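Local coordinates for epidermal growth factor receptor pathway substrate 8-like protein 1 (Mus musculus, PDB 2CY4), which probably acts as an adaptor in epidermal growth factor receptor signalling, using a phosphotyrosine-binding domain to recognise partner proteins, at residues A[12-17]-A[111-116]. Residues are numbered along the deposited sequence; the frame is centred on the assembly and turned at random.
Sequences HVNHLV and FFQGLL
Phe111 faces both Leu16 and Val17 in a classic beta bulge, where strands 9-20 and 108-113 pair antiparallel in the sheet of this phosphotyrosine-binding domain. Phe111 O takes the N-H of Leu16 at 2.8 Å and, weakly, that of Val17. Phe111 N returns a hydrogen bond to Val17 O at 3.0 Å. The Phe111 ring meets Val17 CG2 with its edge and reaches on to helix 30-42. Phe112 lies on the other face of the sheet, with His15. The edge of the imidazole points at the phenyl face, offset, with the planes 77° apart. The His15 torsion (CG anti to the backbone N, chi1 171°) brings His15 CD2 to 3.6 Å from Phe112 CE2, while His15 NE2 is hydrogen-bonded to Thr18 OG1. Val13 CG2 packs against Phe112 CD2. Gln113 exchanges two backbone hydrogen bonds with Asn14. Gln113 CG sits 3.8 Å from Leu16 CD1, and Gln113 CB lies near Asn14 CB. An alanine in place of Gln113 would probably leave Leu16 CD1 without the CG it packs on. One water bridges the two backbones, donating to His12 O at 2.7 Å and to Gly114 O at 2.8 Å. Beyond the strand, Leu115 lays its CD2 3.5 Å from Val13 CA.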
ATOM      1  N   HIS A  12     -17.952   5.678  -9.201  1.00 32.45           N
ATOM      2  CA  HIS A  12     -18.033   5.913  -7.765  1.00 35.75           C
ATOM      3  C   HIS A  12     -18.223   4.537  -7.107  1.00 36.19           C
ATOM      4  O   HIS A  12     -19.160   3.792  -7.422  1.00 35.52           O
ATOM      5  CB  HIS A  12     -19.223   6.790  -7.408  1.00 37.83           C
ATOM      6  CG  HIS A  12     -18.933   8.233  -7.543  1.00 46.04           C
ATOM      7  ND1 HIS A  12     -18.509   8.987  -6.482  1.00 51.26           N
ATOM      8  CD2 HIS A  12     -18.952   9.049  -8.627  1.00 51.70           C
ATOM      9  CE1 HIS A  12     -18.269  10.227  -6.901  1.00 53.15           C
ATOM     10  NE2 HIS A  12     -18.527  10.285  -8.193  1.00 59.22           N
ATOM     11  N   VAL A  13     -17.330   4.184  -6.196  1.00 28.78           N
ATOM     12  CA  VAL A  13     -17.471   2.915  -5.507  1.00 28.42           C
ATOM     13  C   VAL A  13     -17.288   3.175  -4.038  1.00 30.82           C
ATOM     14  O   VAL A  13     -16.881   4.270  -3.649  1.00 37.05           O
ATOM     15  CB  VAL A  13     -16.360   1.917  -5.916  1.00 36.97           C
ATOM     16  CG1 VAL A  13     -16.372   1.693  -7.433  1.00 28.81           C
ATOM     17  CG2 VAL A  13     -15.014   2.491  -5.555  1.00 35.09           C
ATOM     18  N   ASN A  14     -17.585   2.157  -3.218  1.00 34.31           N
ATOM     19  CA  ASN A  14     -17.309   2.255  -1.795  1.00 34.29           C
ATOM     20  C   ASN A  14     -16.179   1.275  -1.533  1.00 30.20           C
ATOM     21  O   ASN A  14     -16.391   0.080  -1.683  1.00 30.59           O
ATOM     22  CB  ASN A  14     -18.440   1.742  -0.924  1.00 35.43           C
ATOM     23  CG  ASN A  14     -19.526   2.814  -0.663  1.00 43.22           C
ATOM     24  OD1 ASN A  14     -19.303   3.993  -0.826  1.00 37.75           O
ATOM     25  ND2 ASN A  14     -20.665   2.375  -0.227  1.00 38.64           N
ATOM     26  N   HIS A  15     -15.017   1.768  -1.096  1.00 31.81           N
ATOM     27  CA  HIS A  15     -13.917   0.870  -0.730  1.00 29.74           C
ATOM     28  C   HIS A  15     -14.290   0.242   0.619  1.00 32.78           C
ATOM     29  O   HIS A  15     -14.633   0.958   1.537  1.00 34.60           O
ATOM     30  CB  HIS A  15     -12.610   1.692  -0.600  1.00 28.93           C
ATOM     31  CG  HIS A  15     -11.463   0.903  -0.012  1.00 36.58           C
ATOM     32  ND1 HIS A  15     -11.283   0.746   1.349  1.00 38.89           N
ATOM     33  CD2 HIS A  15     -10.482   0.185  -0.625  1.00 30.97           C
ATOM     34  CE1 HIS A  15     -10.225  -0.048   1.564  1.00 35.54           C
ATOM     35  NE2 HIS A  15      -9.723  -0.398   0.396  1.00 32.30           N
ATOM     36  N   LEU A  16     -14.265  -1.098   0.756  1.00 32.58           N
ATOM     37  CA  LEU A  16     -14.551  -1.752   2.045  1.00 31.46           C
ATOM     38  C   LEU A  16     -13.257  -2.128   2.814  1.00 35.55           C
ATOM     39  O   LEU A  16     -13.135  -1.858   4.012  1.00 33.67           O
ATOM     40  CB  LEU A  16     -15.365  -3.051   1.841  1.00 32.28           C
ATOM     41  CG  LEU A  16     -16.731  -2.764   1.204  1.00 40.66           C
ATOM     42  CD1 LEU A  16     -17.456  -4.130   1.062  1.00 39.32           C
ATOM     43  CD2 LEU A  16     -17.570  -1.846   2.166  1.00 36.63           C
ATOM     44  N   VAL A  17     -12.283  -2.763   2.138  1.00 33.59           N
ATOM     45  CA  VAL A  17     -11.081  -3.186   2.866  1.00 29.56           C
ATOM     46  C   VAL A  17      -9.997  -3.454   1.872  1.00 34.38           C
ATOM     47  O   VAL A  17     -10.273  -3.776   0.710  1.00 29.60           O
ATOM     48  CB  VAL A  17     -11.232  -4.582   3.691  1.00 37.11           C
ATOM     49  CG1 VAL A  17     -12.242  -4.465   4.761  1.00 48.21           C
ATOM     50  CG2 VAL A  17     -11.542  -5.738   2.772  1.00 30.61           C
ATOM     51  N   PHE A 111     -11.548  -5.083  -1.632  1.00 33.30           N
ATOM     52  CA  PHE A 111     -12.984  -5.242  -1.911  1.00 31.54           C
ATOM     53  C   PHE A 111     -13.675  -3.885  -1.979  1.00 34.83           C
ATOM     54  O   PHE A 111     -13.483  -3.024  -1.096  1.00 31.19           O
ATOM     55  CB  PHE A 111     -13.675  -6.060  -0.842  1.00 28.28           C
ATOM     56  CG  PHE A 111     -13.421  -7.540  -0.959  1.00 34.69           C
ATOM     57  CD1 PHE A 111     -14.122  -8.274  -1.931  1.00 35.50           C
ATOM     58  CD2 PHE A 111     -12.614  -8.222  -0.037  1.00 26.94           C
ATOM     59  CE1 PHE A 111     -14.085  -9.694  -1.986  1.00 33.23           C
ATOM     60  CE2 PHE A 111     -12.553  -9.642  -0.066  1.00 30.44           C
ATOM     61  CZ  PHE A 111     -13.299 -10.383  -1.028  1.00 31.24           C
ATOM     62  N   PHE A 112     -14.479  -3.695  -3.032  1.00 33.03           N
ATOM     63  CA  PHE A 112     -15.263  -2.463  -3.191  1.00 32.98           C
ATOM     64  C   PHE A 112     -16.764  -2.813  -3.446  1.00 32.88           C
ATOM     65  O   PHE A 112     -17.094  -3.901  -3.924  1.00 31.14           O
ATOM     66  CB  PHE A 112     -14.831  -1.657  -4.393  1.00 28.41           C
ATOM     67  CG  PHE A 112     -13.382  -1.362  -4.469  1.00 36.78           C
ATOM     68  CD1 PHE A 112     -12.524  -2.296  -5.067  1.00 32.08           C
ATOM     69  CD2 PHE A 112     -12.866  -0.126  -3.980  1.00 29.49           C
ATOM     70  CE1 PHE A 112     -11.172  -1.996  -5.179  1.00 30.17           C
ATOM     71  CE2 PHE A 112     -11.507   0.181  -4.084  1.00 35.58           C
ATOM     72  CZ  PHE A 112     -10.658  -0.760  -4.690  1.00 31.90           C
ATOM     73  N   GLN A 113     -17.690  -1.926  -3.045  1.00 32.78           N
ATOM     74  CA  GLN A 113     -19.099  -2.164  -3.402  1.00 30.31           C
ATOM     75  C   GLN A 113     -19.170  -1.403  -4.755  1.00 31.66           C
ATOM     76  O   GLN A 113     -18.613  -0.313  -4.866  1.00 29.51           O
ATOM     77  CB  GLN A 113     -20.018  -1.474  -2.397  1.00 33.60           C
ATOM     78  CG  GLN A 113     -19.949  -2.128  -1.006  1.00 32.65           C
ATOM     79  CD  GLN A 113     -20.900  -1.449  -0.037  1.00 39.73           C
ATOM     80  OE1 GLN A 113     -21.821  -2.072   0.501  1.00 48.57           O
ATOM     81  NE2 GLN A 113     -20.700  -0.177   0.175  1.00 32.45           N
ATOM     82  N   GLY A 114     -19.809  -1.998  -5.767  1.00 32.62           N
ATOM     83  CA  GLY A 114     -19.936  -1.412  -7.119  1.00 33.15           C
ATOM     84  C   GLY A 114     -21.075  -0.375  -7.223  1.00 33.54           C
ATOM     85  O   GLY A 114     -21.204   0.319  -8.227  1.00 33.35           O
ATOM     86  N   LEU A 115     -21.923  -0.320  -6.223  1.00 28.43           N
ATOM     87  CA  LEU A 115     -23.031   0.660  -6.212  1.00 34.81           C
ATOM     88  C   LEU A 115     -23.987   0.530  -7.433  1.00 27.74           C
ATOM     89  O   LEU A 115     -24.176  -0.570  -7.962  1.00 28.86           O
ATOM     90  CB  LEU A 115     -22.398   2.057  -6.096  1.00 32.99           C
ATOM     91  CG  LEU A 115     -21.988   2.561  -4.678  1.00 38.11           C
ATOM     92  CD1 LEU A 115     -21.923   1.501  -3.600  1.00 31.40           C
ATOM     93  CD2 LEU A 115     -20.822   3.427  -4.681  1.00 37.53           C
ATOM     94  N   LEU A 116     -24.518   1.624  -7.926  1.00 28.71           N
ATOM     95  CA  LEU A 116     -25.526   1.572  -8.996  1.00 29.99           C
ATOM     96  C   LEU A 116     -25.070   0.905 -10.298  1.00 30.98           C
ATOM     97  O   LEU A 116     -25.693  -0.043 -10.772  1.00 29.57           O
ATOM     98  CB  LEU A 116     -26.056   2.974  -9.229  1.00 29.70           C
ATOM     99  CG  LEU A 116     -27.149   3.098 -10.303  1.00 35.78           C
ATOM    100  CD1 LEU A 116     -28.351   2.234  -9.936  1.00 30.29           C
ATOM    101  CD2 LEU A 116     -27.524   4.552 -10.434  1.00 34.77           C
TER
HETATM  102  O   HOH W   1     -20.410   2.644  -9.536  1.00 38.64           O